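Local coordinates for esterase (Rhizomucor miehei CAU432, PDB 4WY8), which probably hydrolyses carboxylic ester bonds as a carboxylesterase of the alpha/beta hydrolase fold, at residues V51-K56 with T103-T108; R112-F117 with I151-T156. All coordinates share one frame; numbering follows the deposited sequence.

Contact 1 (V51-K56 with T103-T108); sequences VYLEEK and TVYELT
V51 and Y105 make most of this contact, the valine packing over one face of the aromatic ring. Its CG2 methyl lies over the centre of that face, with V51 CG2 3.7 Å from the centroid of the Y105 ring and only 10° off the ring normal: a CH-pi contact close to face-on. The nearest single atom is Y105 CZ, 3.7 Å from V51 CG2, but every ring carbon is at a similar range. The other branch, CG1, fits between the ring's CG end and the threonine methyl of the next helical turn, V51 CG1 lying 4.0 Å from T108 CG2. On the helix, Y105 carries CG anti to its own carbonyl carbon (chi1 -75°), which swings the ring out to the strand although its CB does not point there. The far end of the ring is met more lightly, L53 CD1 coming within 3.8 Å of Y105 OH; L48 and P49 also touch the tyrosine.

No hydrogen bond joins the two segments. T108 instead turns its methyl to V51 and its hydroxyl back along the helix, where T108 OG1 donates to V104 O at 2.7 Å. That oxygen also accepts from T108 N, the two donors arriving from opposite faces of its carbonyl plane. T108 OG1 is hydrogen-bonded to T71 OG1 of the neighbouring strand as well, so the buried hydroxyl is satisfied.

The axes of the two short segments come no closer than 9.7 Å, with 119° between their chain directions. Here the antiparallel edge strand 51-59 meets helix 101-111, the helix of the right-handed beta-alpha-beta crossover between strands 83-87 and 114-118, a packing belonging to the N-terminal part of the alpha/beta hydrolase sheet.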
loop_
_atom_site.group_PDB
_atom_site.type_symbol
_atom_site.label_atom_id
_atom_site.label_comp_id
_atom_site.label_asym_id
_atom_site.label_seq_id
_atom_site.Cartn_x
_atom_site.Cartn_y
_atom_site.Cartn_z
ATOM N N VAL A 51 -0.328 23.362 -12.539
ATOM C CA VAL A 51 -1.580 22.800 -13.014
ATOM C C VAL A 51 -2.370 23.856 -13.739
ATOM O O VAL A 51 -2.223 25.051 -13.487
ATOM C CB VAL A 51 -2.462 22.212 -11.855
ATOM C CG1 VAL A 51 -1.723 21.089 -11.081
ATOM C CG2 VAL A 51 -2.925 23.313 -10.905
ATOM N N TYR A 52 -3.219 23.401 -14.644
ATOM C CA TYR A 52 -4.245 24.234 -15.228
ATOM C C TYR A 52 -5.440 24.226 -14.280
ATOM O O TYR A 52 -6.018 23.164 -14.047
ATOM C CB TYR A 52 -4.629 23.716 -16.624
ATOM C CG TYR A 52 -5.707 24.538 -17.286
ATOM C CD1 TYR A 52 -5.385 25.500 -18.230
ATOM C CD2 TYR A 52 -7.041 24.381 -16.938
ATOM C CE1 TYR A 52 -6.375 26.278 -18.826
ATOM C CE2 TYR A 52 -8.034 25.158 -17.521
ATOM C CZ TYR A 52 -7.694 26.101 -18.460
ATOM O OH TYR A 52 -8.691 26.857 -19.033
ATOM N N LEU A 53 -5.841 25.396 -13.771
ATOM C CA LEU A 53 -6.936 25.457 -12.804
ATOM C C LEU A 53 -8.124 26.247 -13.340
ATOM O O LEU A 53 -7.961 27.286 -13.972
ATOM C CB LEU A 53 -6.452 26.049 -11.471
ATOM C CG LEU A 53 -7.513 26.124 -10.363
ATOM C CD1 LEU A 53 -6.911 25.854 -8.991
ATOM C CD2 LEU A 53 -8.146 27.490 -10.347
ATOM N N GLU A 54 -9.319 25.727 -13.080
ATOM C CA GLU A 54 -10.568 26.341 -13.510
ATOM C C GLU A 54 -11.555 26.385 -12.362
ATOM O O GLU A 54 -11.758 25.377 -11.679
ATOM C CB GLU A 54 -11.181 25.562 -14.690
ATOM C CG GLU A 54 -12.656 25.922 -14.977
ATOM C CD GLU A 54 -13.273 25.154 -16.162
ATOM O OE1 GLU A 54 -14.432 25.469 -16.549
ATOM O OE2 GLU A 54 -12.626 24.203 -16.668
ATOM N N GLU A 55 -12.200 27.529 -12.161
ATOM C CA GLU A 55 -13.229 27.613 -11.129
ATOM C C GLU A 55 -14.566 27.520 -11.859
ATOM O O GLU A 55 -14.816 28.247 -12.818
ATOM C CB GLU A 55 -13.120 28.901 -10.289
ATOM C CG GLU A 55 -11.819 29.044 -9.469
ATOM C CD GLU A 55 -11.832 28.255 -8.151
ATOM O OE1 GLU A 55 -12.840 27.583 -7.865
ATOM O OE2 GLU A 55 -10.827 28.298 -7.395
ATOM N N LYS A 56 -15.403 26.589 -11.418
ATOM C CA LYS A 56 -16.646 26.261 -12.103
ATOM C C LYS A 56 -17.830 26.248 -11.162
ATOM O O LYS A 56 -17.777 25.635 -10.104
ATOM C CB LYS A 56 -16.526 24.897 -12.798
ATOM C CG LYS A 56 -17.750 24.529 -13.620
ATOM C CD LYS A 56 -17.543 24.689 -15.107
ATOM C CE LYS A 56 -18.886 24.534 -15.825
ATOM N NZ LYS A 56 -18.770 24.721 -17.302
ATOM N N THR A 103 -1.792 18.270 -1.845
ATOM C CA THR A 103 -2.307 16.946 -2.144
ATOM C C THR A 103 -2.979 16.878 -3.522
ATOM O O THR A 103 -2.709 15.972 -4.325
ATOM C CB THR A 103 -3.314 16.532 -1.065
ATOM O OG1 THR A 103 -2.650 16.506 0.211
ATOM C CG2 THR A 103 -3.903 15.164 -1.390
ATOM N N VAL A 104 -3.835 17.859 -3.792
ATOM C CA VAL A 104 -4.612 17.911 -5.022
ATOM C C VAL A 104 -3.735 18.155 -6.259
ATOM O O VAL A 104 -3.874 17.467 -7.275
ATOM C CB VAL A 104 -5.712 19.003 -4.910
ATOM C CG1 VAL A 104 -6.256 19.354 -6.281
ATOM C CG2 VAL A 104 -6.852 18.527 -3.972
ATOM N N TYR A 105 -2.800 19.092 -6.174
ATOM C CA TYR A 105 -1.916 19.348 -7.321
ATOM C C TYR A 105 -1.071 18.117 -7.620
ATOM O O TYR A 105 -0.945 17.711 -8.811
ATOM C CB TYR A 105 -1.002 20.558 -7.080
ATOM C CG TYR A 105 -1.670 21.918 -7.194
ATOM C CD1 TYR A 105 -3.043 22.067 -7.015
ATOM C CD2 TYR A 105 -0.913 23.067 -7.463
ATOM C CE1 TYR A 105 -3.651 23.332 -7.104
ATOM C CE2 TYR A 105 -1.509 24.337 -7.557
ATOM C CZ TYR A 105 -2.878 24.455 -7.376
ATOM O OH TYR A 105 -3.487 25.697 -7.460
ATOM N N GLU A 106 -0.533 17.493 -6.559
ATOM C CA GLU A 106 0.273 16.266 -6.766
ATOM C C GLU A 106 -0.540 15.116 -7.380
ATOM O O GLU A 106 -0.084 14.429 -8.282
ATOM C CB GLU A 106 0.896 15.797 -5.442
ATOM C CG GLU A 106 2.091 16.626 -4.966
ATOM C CD GLU A 106 3.346 16.499 -5.848
ATOM O OE1 GLU A 106 3.469 15.532 -6.643
ATOM O OE2 GLU A 106 4.234 17.376 -5.721
ATOM N N LEU A 107 -1.737 14.895 -6.859
ATOM C CA LEU A 107 -2.616 13.858 -7.386
ATOM C C LEU A 107 -2.943 14.135 -8.861
ATOM O O LEU A 107 -2.914 13.254 -9.711
ATOM C CB LEU A 107 -3.892 13.805 -6.547
ATOM C CG LEU A 107 -4.923 12.729 -6.900
ATOM C CD1 LEU A 107 -4.358 11.278 -6.797
ATOM C CD2 LEU A 107 -6.175 12.911 -6.039
ATOM N N THR A 108 -3.246 15.389 -9.145
ATOM C CA THR A 108 -3.526 15.837 -10.496
ATOM C C THR A 108 -2.413 15.457 -11.445
ATOM O O THR A 108 -2.681 14.819 -12.479
ATOM C CB THR A 108 -3.720 17.358 -10.557
ATOM O OG1 THR A 108 -4.859 17.738 -9.762
ATOM C CG2 THR A 108 -3.891 17.803 -12.011
#

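Contact 2 (R112-F117 with I151-T156); sequences RAAVIF and INVDPT
One residue on from V153, which packs against A114, D154 OD1 is gripped twice by T156. T156 OG1 donates to D154 OD1 at 2.7 Å, on the syn side but tilted out of the carboxylate plane, and T156 N donates to D154 OD1 from above that plane at 2.8 Å, with an N-H...O angle of 153°. Both donors come from the same face of the carboxylate; the backbone bond makes an Asx turn that folds the chain into the short 3-10 segment. The other oxygen, OD2, is hydrogen-bonded to H327, in a C-terminal run of histidines that is probably an expression tag.

Across the contact the interaction is wholly apolar and buried. V153 CG1 presses on the A114 methyl, 3.6 Å from A114 CB. The two isoleucines meet tip to tip, I116 CD1 and I151 CD1 lying 3.8 Å apart. I151 holds CG1 between its backbone N and carbonyl carbon (chi1 60°) and extends the rest of the chain (chi2 169°), sending the terminal methyl to the strand. P83 touches both I116 and V153, and I70 touches I151.

Helix 145-150 ends in a Schellman motif with N152, at positive phi, as C-prime residue, and N152 O accepts from R72. A114 and I116 thus seat the loop before strand 159-163 on one face of the central sheet of the alpha/beta hydrolase fold.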
loop_
_atom_site.group_PDB
_atom_site.type_symbol
_atom_site.label_atom_id
_atom_site.label_comp_id
_atom_site.label_asym_id
_atom_site.label_seq_id
_atom_site.Cartn_x
_atom_site.Cartn_y
_atom_site.Cartn_z
ATOM N N ARG A 112 -2.437 12.159 -13.798
ATOM C CA ARG A 112 -2.807 12.773 -15.078
ATOM C C ARG A 112 -4.321 12.753 -15.221
ATOM O O ARG A 112 -4.866 12.200 -16.172
ATOM C CB ARG A 112 -2.121 12.067 -16.263
ATOM C CG ARG A 112 -0.625 12.345 -16.316
ATOM C CD ARG A 112 0.035 11.893 -17.626
ATOM N NE ARG A 112 -0.504 12.606 -18.781
ATOM C CZ ARG A 112 -0.102 13.818 -19.151
ATOM N NH1 ARG A 112 0.837 14.449 -18.455
ATOM N NH2 ARG A 112 -0.643 14.399 -20.206
ATOM N N ALA A 113 -4.987 13.339 -14.237
ATOM C CA ALA A 113 -6.433 13.295 -14.147
ATOM C C ALA A 113 -6.950 14.696 -13.971
ATOM O O ALA A 113 -6.169 15.608 -13.668
ATOM C CB ALA A 113 -6.866 12.422 -12.982
ATOM N N ALA A 114 -8.248 14.885 -14.189
ATOM C CA ALA A 114 -8.908 16.108 -13.761
ATOM C C ALA A 114 -9.397 15.891 -12.345
ATOM O O ALA A 114 -10.252 15.030 -12.100
ATOM C CB ALA A 114 -10.080 16.479 -14.682
ATOM N N VAL A 115 -8.844 16.633 -11.398
ATOM C CA VAL A 115 -9.356 16.521 -10.044
ATOM C C VAL A 115 -10.446 17.573 -9.851
ATOM O O VAL A 115 -10.242 18.781 -10.053
ATOM C CB VAL A 115 -8.252 16.664 -8.990
ATOM C CG1 VAL A 115 -8.833 16.523 -7.634
ATOM C CG2 VAL A 115 -7.198 15.576 -9.197
ATOM N N ILE A 116 -11.629 17.089 -9.511
ATOM C CA ILE A 116 -12.779 17.943 -9.315
ATOM C C ILE A 116 -13.046 18.085 -7.820
ATOM O O ILE A 116 -13.586 17.195 -7.164
ATOM C CB ILE A 116 -13.985 17.376 -10.066
ATOM C CG1 ILE A 116 -13.627 17.286 -11.563
ATOM C CG2 ILE A 116 -15.198 18.247 -9.870
ATOM C CD1 ILE A 116 -14.551 16.419 -12.361
ATOM N N PHE A 117 -12.608 19.225 -7.305
ATOM C CA PHE A 117 -12.634 19.557 -5.898
ATOM C C PHE A 117 -13.953 20.242 -5.530
ATOM O O PHE A 117 -14.245 21.339 -5.977
ATOM C CB PHE A 117 -11.431 20.472 -5.587
ATOM C CG PHE A 117 -11.152 20.661 -4.118
ATOM C CD1 PHE A 117 -11.719 21.718 -3.418
ATOM C CD2 PHE A 117 -10.302 19.785 -3.444
ATOM C CE1 PHE A 117 -11.449 21.899 -2.057
ATOM C CE2 PHE A 117 -10.046 19.943 -2.095
ATOM C CZ PHE A 117 -10.614 21.008 -1.400
ATOM N N ILE A 151 -16.316 19.664 -19.728
ATOM C CA ILE A 151 -15.051 19.862 -19.009
ATOM C C ILE A 151 -13.978 18.861 -19.431
ATOM O O ILE A 151 -13.014 18.658 -18.706
ATOM C CB ILE A 151 -15.250 19.786 -17.467
ATOM C CG1 ILE A 151 -15.813 18.420 -17.044
ATOM C CG2 ILE A 151 -16.164 20.897 -16.994
ATOM C CD1 ILE A 151 -15.777 18.190 -15.530
ATOM N N ASN A 152 -14.145 18.254 -20.609
ATOM C CA ASN A 152 -13.185 17.286 -21.148
ATOM C C ASN A 152 -12.740 16.185 -20.185
ATOM O O ASN A 152 -11.546 15.917 -20.063
ATOM C CB ASN A 152 -11.936 18.013 -21.666
ATOM C CG ASN A 152 -12.097 18.514 -23.095
ATOM O OD1 ASN A 152 -12.621 17.804 -23.955
ATOM N ND2 ASN A 152 -11.653 19.737 -23.353
ATOM N N VAL A 153 -13.705 15.528 -19.547
ATOM C CA VAL A 153 -13.443 14.335 -18.755
ATOM C C VAL A 153 -14.297 13.169 -19.257
ATOM O O VAL A 153 -15.304 13.371 -19.941
ATOM C CB VAL A 153 -13.708 14.574 -17.242
ATOM C CG1 VAL A 153 -12.933 15.784 -16.746
ATOM C CG2 VAL A 153 -15.191 14.730 -16.971
ATOM N N ASP A 154 -13.864 11.956 -18.944
ATOM C CA ASP A 154 -14.561 10.723 -19.322
ATOM C C ASP A 154 -15.352 10.146 -18.169
ATOM O O ASP A 154 -14.793 9.533 -17.262
ATOM C CB ASP A 154 -13.567 9.697 -19.841
ATOM C CG ASP A 154 -14.202 8.357 -20.160
ATOM O OD1 ASP A 154 -15.438 8.183 -20.043
ATOM O OD2 ASP A 154 -13.429 7.453 -20.544
ATOM N N PRO A 155 -16.675 10.307 -18.228
ATOM C CA PRO A 155 -17.511 9.896 -17.097
ATOM C C PRO A 155 -17.467 8.390 -16.839
ATOM O O PRO A 155 -17.866 7.975 -15.746
ATOM C CB PRO A 155 -18.922 10.380 -17.499
ATOM C CG PRO A 155 -18.880 10.492 -19.012
ATOM C CD PRO A 155 -17.455 10.860 -19.355
ATOM N N THR A 156 -16.979 7.585 -17.778
ATOM C CA THR A 156 -16.874 6.147 -17.524
ATOM C C THR A 156 -15.725 5.785 -16.561
ATOM O O THR A 156 -15.585 4.617 -16.143
ATOM C CB THR A 156 -16.718 5.347 -18.846
ATOM O OG1 THR A 156 -15.416 5.544 -19.415
ATOM C CG2 THR A 156 -17.795 5.783 -19.827
#

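In the fold
Strand 114-118 belongs to contact 2 and also packs on helix 101-111 of contact 1; the contact centres are 11 Å apart. One face of the strand meets that helix, where V104 CG2 packs 3.7 Å from F117 CD2 and V115 CG2 approaches T108 OG1; the alternate residues A114 and I116 serve contact 2. A probable hydrogen bond of 3.3 Å from A113 N to T108 O marks the passage from helix to strand. Both contacts are packing. Toward the catalytic side, the F117 ring meets that of H88, nearly parallel, in an HGGG sequence that probably forms the oxyanion hole, as in hormone-sensitive lipase relatives; strand 159-163, following contact 2, leads to the probable nucleophile S164.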